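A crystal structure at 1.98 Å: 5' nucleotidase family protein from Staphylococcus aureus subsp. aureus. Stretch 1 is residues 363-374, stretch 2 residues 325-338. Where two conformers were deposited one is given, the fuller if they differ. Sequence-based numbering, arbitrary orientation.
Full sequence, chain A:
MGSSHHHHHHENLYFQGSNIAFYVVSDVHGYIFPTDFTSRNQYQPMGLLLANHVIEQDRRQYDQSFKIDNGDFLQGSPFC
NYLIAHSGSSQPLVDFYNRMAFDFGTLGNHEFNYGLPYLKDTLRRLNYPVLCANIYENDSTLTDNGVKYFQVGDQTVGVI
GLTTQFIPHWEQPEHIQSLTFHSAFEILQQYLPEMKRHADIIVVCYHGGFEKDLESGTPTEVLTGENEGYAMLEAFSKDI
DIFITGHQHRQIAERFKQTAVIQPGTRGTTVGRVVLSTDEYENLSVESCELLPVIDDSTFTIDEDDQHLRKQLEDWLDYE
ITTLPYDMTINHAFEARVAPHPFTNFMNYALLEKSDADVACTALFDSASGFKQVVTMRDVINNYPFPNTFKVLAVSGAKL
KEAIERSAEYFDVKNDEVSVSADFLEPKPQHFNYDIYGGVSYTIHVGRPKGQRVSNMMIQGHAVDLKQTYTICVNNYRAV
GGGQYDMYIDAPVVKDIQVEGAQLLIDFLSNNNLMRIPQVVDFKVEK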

# COMPACT_ATOMS: atom_id res chain seq x y z
N ALA A 363 7.77 -12.50 2.76
CA ALA A 363 7.46 -12.31 1.36
C ALA A 363 8.72 -11.72 0.74
O ALA A 363 9.62 -11.27 1.46
CB ALA A 363 6.29 -11.36 1.20
N LEU A 364 8.83 -11.82 -0.58
CA LEU A 364 9.89 -11.13 -1.30
C LEU A 364 9.17 -9.88 -1.85
O LEU A 364 8.29 -9.97 -2.72
CB LEU A 364 10.46 -11.96 -2.44
CG LEU A 364 11.58 -11.26 -3.21
CD1 LEU A 364 12.82 -11.11 -2.33
CD2 LEU A 364 11.90 -12.05 -4.46
N PHE A 365 9.52 -8.72 -1.31
CA PHE A 365 8.86 -7.48 -1.74
C PHE A 365 9.30 -7.00 -3.16
O PHE A 365 10.37 -7.34 -3.66
CB PHE A 365 8.99 -6.40 -0.65
CG PHE A 365 8.37 -6.83 0.67
CD1 PHE A 365 6.99 -6.96 0.80
CD2 PHE A 365 9.17 -7.09 1.78
CE1 PHE A 365 6.42 -7.35 2.00
CE2 PHE A 365 8.60 -7.50 2.99
CZ PHE A 365 7.22 -7.63 3.10
N ASP A 366 8.44 -6.22 -3.81
CA ASP A 366 8.69 -5.80 -5.20
C ASP A 366 10.02 -5.11 -5.45
O ASP A 366 10.62 -5.30 -6.49
CB ASP A 366 7.51 -5.00 -5.72
CG ASP A 366 6.29 -5.87 -5.95
OD1 ASP A 366 6.45 -6.94 -6.58
OD2 ASP A 366 5.19 -5.51 -5.49
N SER A 367 10.49 -4.35 -4.48
CA SER A 367 11.77 -3.65 -4.59
C SER A 367 12.97 -4.48 -4.06
O SER A 367 14.11 -3.98 -4.00
CB SER A 367 11.66 -2.34 -3.81
OG SER A 367 11.22 -2.61 -2.47
N ALA A 368 12.72 -5.74 -3.70
CA ALA A 368 13.75 -6.59 -3.12
C ALA A 368 14.69 -7.17 -4.14
O ALA A 368 14.42 -8.23 -4.71
CB ALA A 368 13.11 -7.72 -2.31
N SER A 369 15.83 -6.52 -4.34
CA SER A 369 16.85 -7.01 -5.26
C SER A 369 18.00 -7.75 -4.51
O SER A 369 19.04 -8.04 -5.09
CB SER A 369 17.40 -5.85 -6.08
OG SER A 369 17.81 -4.80 -5.23
N GLY A 370 17.80 -8.06 -3.23
CA GLY A 370 18.83 -8.74 -2.45
C GLY A 370 19.97 -7.80 -2.09
O GLY A 370 19.85 -6.57 -2.25
N PHE A 371 21.07 -8.36 -1.59
CA PHE A 371 22.21 -7.55 -1.23
C PHE A 371 23.45 -7.89 -2.07
O PHE A 371 23.70 -9.04 -2.41
CB PHE A 371 22.65 -7.72 0.23
CG PHE A 371 21.63 -7.33 1.27
CD1 PHE A 371 20.74 -6.30 1.08
CD2 PHE A 371 21.67 -7.94 2.51
CE1 PHE A 371 19.84 -5.94 2.07
CE2 PHE A 371 20.78 -7.58 3.52
CZ PHE A 371 19.86 -6.58 3.29
N LYS A 372 24.22 -6.86 -2.38
CA LYS A 372 25.50 -7.02 -3.04
C LYS A 372 26.42 -7.14 -1.84
O LYS A 372 25.95 -7.12 -0.70
CB LYS A 372 25.86 -5.80 -3.87
CG LYS A 372 24.90 -5.49 -5.00
CD LYS A 372 25.18 -4.13 -5.62
CE LYS A 372 24.88 -3.01 -4.63
NZ LYS A 372 25.12 -1.66 -5.20
N GLN A 373 27.73 -7.21 -2.08
CA GLN A 373 28.67 -7.33 -0.98
C GLN A 373 28.64 -6.10 -0.09
O GLN A 373 28.70 -6.22 1.14
CB GLN A 373 30.08 -7.61 -1.49
CG GLN A 373 30.15 -8.89 -2.31
CD GLN A 373 31.56 -9.36 -2.57
OE1 GLN A 373 32.45 -9.23 -1.72
NE2 GLN A 373 31.77 -9.96 -3.73
N VAL A 374 28.53 -4.91 -0.67
CA VAL A 374 28.44 -3.70 0.13
C VAL A 374 26.95 -3.44 0.30
O VAL A 374 26.18 -3.41 -0.67
CB VAL A 374 29.17 -2.50 -0.51
CG1 VAL A 374 29.03 -1.26 0.37
CG2 VAL A 374 30.64 -2.83 -0.72
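Stretch 2 325-338: PYDMTINHAFEARV

Stretch 2 runs antiparallel to stretch 1, so that Arg-337 lies near Leu-364 at one end of the contact and Asp-327 lies beside Lys-372 at the other. The two backbones are closest over a short two-stranded ladder, in which Gly-370 and Phe-371 pair with Thr-329 and Met-328. Beyond Ile-330 stretch 2 leaves the ladder, and its chain turns through Ala-333 and Ala-336 to bring Arg-337 back against the start of stretch 1. Together the two segments bury 674 Å².

Ala-363 makes no contact, but Leu-364, extended and buried, points its side chain toward stretch 2 and has the largest covered area of either segment. With chi1 t and chi2 p, its CD1 reaches Ile-330 CD1 at 3.5 Å, while its CD2 lies 4.0 Å from Ala-336 CB and over one face of the Arg-337 guanidinium. The backbone of Leu-364 is held by the same arginine: Arg-337 NH2 donates to Leu-364 O at 2.7 Å. Water 1 closes a second link, accepting from Leu-364 N at 2.6 Å and from Arg-337 NE at 3.0 Å. The long arginine side chain thus spans a gap that the backbones leave open, the CA atoms of Leu-364 and Arg-337 being 7.5 Å apart.

Phe-365 points away and begins a type I turn that ends at Ala-368, closed by a 2.8 Å hydrogen bond from Ala-368 N to Phe-365 O. Within the turn, Asp-366 OD1 stays 4.3 Å from Arg-337 NH2, beyond salt-bridge range; water 2 joins the two side chains instead, donating to Asp-366 OD1 at 3.2 Å and accepting from Arg-337 NH1 at 3.1 Å. Ser-367 is out of reach of stretch 2.

After the turn the chains converge. Ala-368 O lies 3.8 Å from Ile-330 CD1, and Ser-369 O accepts a nearly linear hydrogen bond from Ile-330 N at 2.9 Å. Gly-370 then faces Thr-329 as a non-hydrogen-bonded pair with a CA-CA distance of 4.4 Å. Its phi of 74° favours glycine, and a CB here would point into stretch 2 and clash with Met-328 O; in its absence Gly-370 CA approaches Met-328 O to 3.5 Å in a CA-H...O contact.

Phe-371 and Met-328 form the hydrogen-bonded pair, with Met-328 N donating to Phe-371 O at 2.8 Å and Phe-371 N to Met-328 O at 3.2 Å. Their side chains share one face of the sheet, where the selenomethionine CE lies 3.6 Å from Phe-371 CD2.

At Lys-372 the side chain heads away overall, yet its CA lies 3.2 Å from Asp-327 OD1. That carboxylate is anchored within stretch 2, where its OD2 accepts from Thr-329 N at 2.8 Å and its OD1 from Thr-329 OG1 at 3.0 Å. Gln-373 ends the contact, its CG 3.7 Å from Tyr-326 C, and Val-374 lies out of reach.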

# COMPACT_ATOMS: atom_id res chain seq x y z
N PRO A 325 31.02 -11.04 2.80
CA PRO A 325 32.07 -11.71 2.03
C PRO A 325 31.59 -12.32 0.70
O PRO A 325 32.40 -12.88 -0.04
CB PRO A 325 32.57 -12.80 2.98
CG PRO A 325 31.44 -13.08 3.90
CD PRO A 325 30.53 -11.87 3.92
N TYR A 326 30.30 -12.21 0.40
CA TYR A 326 29.74 -12.75 -0.85
C TYR A 326 28.48 -12.01 -1.30
O TYR A 326 27.83 -11.32 -0.50
CB TYR A 326 29.41 -14.23 -0.66
CG TYR A 326 28.57 -14.48 0.55
CD1 TYR A 326 27.19 -14.36 0.50
CD2 TYR A 326 29.16 -14.83 1.76
CE1 TYR A 326 26.42 -14.58 1.62
CE2 TYR A 326 28.40 -15.05 2.89
CZ TYR A 326 27.02 -14.92 2.81
OH TYR A 326 26.25 -15.14 3.92
N ASP A 327 28.15 -12.17 -2.57
CA ASP A 327 26.98 -11.53 -3.16
C ASP A 327 25.72 -12.35 -2.92
O ASP A 327 25.75 -13.59 -2.98
CB ASP A 327 27.18 -11.34 -4.66
CG ASP A 327 26.07 -10.53 -5.29
OD1 ASP A 327 26.14 -9.29 -5.23
OD2 ASP A 327 25.14 -11.13 -5.86
N MSE A 328 24.61 -11.66 -2.68
CA MSE A 328 23.30 -12.28 -2.47
C MSE A 328 22.27 -11.54 -3.29
O MSE A 328 21.14 -11.33 -2.86
CB MSE A 328 22.91 -12.17 -1.00
CG MSE A 328 23.60 -13.20 -0.12
SE MSE A 328 22.69 -13.26 1.63
CE MSE A 328 22.74 -11.35 2.11
N THR A 329 22.65 -11.13 -4.50
CA THR A 329 21.74 -10.39 -5.35
C THR A 329 20.68 -11.31 -5.93
O THR A 329 20.90 -12.49 -6.13
CB THR A 329 22.50 -9.68 -6.50
OG1 THR A 329 23.34 -8.66 -5.95
CG2 THR A 329 21.54 -9.03 -7.47
N ILE A 330 19.51 -10.74 -6.17
CA ILE A 330 18.41 -11.44 -6.80
C ILE A 330 18.35 -10.94 -8.24
O ILE A 330 17.98 -9.79 -8.50
CB ILE A 330 17.09 -11.18 -6.06
CG1 ILE A 330 17.13 -11.89 -4.70
CG2 ILE A 330 15.90 -11.66 -6.89
CD1 ILE A 330 15.94 -11.62 -3.81
N ASN A 331 18.75 -11.79 -9.18
CA ASN A 331 18.75 -11.43 -10.60
C ASN A 331 17.35 -11.41 -11.20
O ASN A 331 16.99 -10.48 -11.92
CB ASN A 331 19.63 -12.42 -11.37
CG ASN A 331 21.09 -12.32 -10.97
OD1 ASN A 331 21.56 -11.27 -10.54
ND2 ASN A 331 21.81 -13.42 -11.12
N HIS A 332 16.56 -12.43 -10.89
CA HIS A 332 15.20 -12.50 -11.39
C HIS A 332 14.28 -12.86 -10.21
O HIS A 332 14.40 -13.93 -9.62
CB HIS A 332 15.10 -13.51 -12.53
CG HIS A 332 16.03 -13.21 -13.67
ND1 HIS A 332 17.23 -13.86 -13.85
CD2 HIS A 332 15.94 -12.31 -14.68
CE1 HIS A 332 17.84 -13.39 -14.92
NE2 HIS A 332 17.07 -12.45 -15.45
N ALA A 333 13.39 -11.94 -9.89
CA ALA A 333 12.45 -12.10 -8.76
C ALA A 333 11.76 -13.45 -8.73
O ALA A 333 11.73 -14.12 -7.70
CB ALA A 333 11.42 -10.98 -8.76
N PHE A 334 11.22 -13.88 -9.86
CA PHE A 334 10.52 -15.15 -9.91
C PHE A 334 11.42 -16.34 -9.52
O PHE A 334 10.95 -17.27 -8.87
CB PHE A 334 9.90 -15.38 -11.26
CG PHE A 334 9.20 -16.69 -11.40
CD1 PHE A 334 7.91 -16.85 -10.93
CD2 PHE A 334 9.82 -17.77 -12.03
CE1 PHE A 334 7.25 -18.06 -11.07
CE2 PHE A 334 9.16 -18.98 -12.18
CZ PHE A 334 7.87 -19.12 -11.70
N GLU A 335 12.70 -16.29 -9.92
CA GLU A 335 13.64 -17.36 -9.59
C GLU A 335 13.81 -17.51 -8.08
O GLU A 335 14.00 -18.61 -7.58
CB GLU A 335 15.00 -17.11 -10.26
CG GLU A 335 14.97 -17.29 -11.77
CD GLU A 335 16.34 -17.16 -12.41
OE1 GLU A 335 17.18 -16.41 -11.88
OE2 GLU A 335 16.56 -17.79 -13.46
N ALA A 336 13.69 -16.39 -7.37
CA ALA A 336 13.84 -16.35 -5.94
C ALA A 336 12.50 -16.62 -5.25
O ALA A 336 12.40 -16.48 -4.04
CB ALA A 336 14.42 -15.02 -5.51
N ARG A 337 11.47 -17.00 -6.02
CA ARG A 337 10.17 -17.39 -5.47
C ARG A 337 9.89 -18.88 -5.73
O ARG A 337 9.32 -19.56 -4.86
CB ARG A 337 9.04 -16.49 -5.98
CG ARG A 337 9.11 -15.07 -5.43
CD ARG A 337 7.84 -14.28 -5.74
NE ARG A 337 7.91 -12.92 -5.22
CZ ARG A 337 8.14 -11.82 -5.94
NH1 ARG A 337 8.31 -11.86 -7.26
NH2 ARG A 337 8.19 -10.66 -5.32
N VAL A 338 10.27 -19.39 -6.91
CA VAL A 338 10.09 -20.83 -7.24
C VAL A 338 11.05 -21.77 -6.55
O VAL A 338 10.85 -22.99 -6.57
CB VAL A 338 10.28 -21.20 -8.74
CG1 VAL A 338 8.97 -21.41 -9.47
CG2 VAL A 338 11.27 -20.28 -9.44
O HOH W 1 7.08 -12.71 -2.35
O HOH W 2 8.40 -8.92 -8.15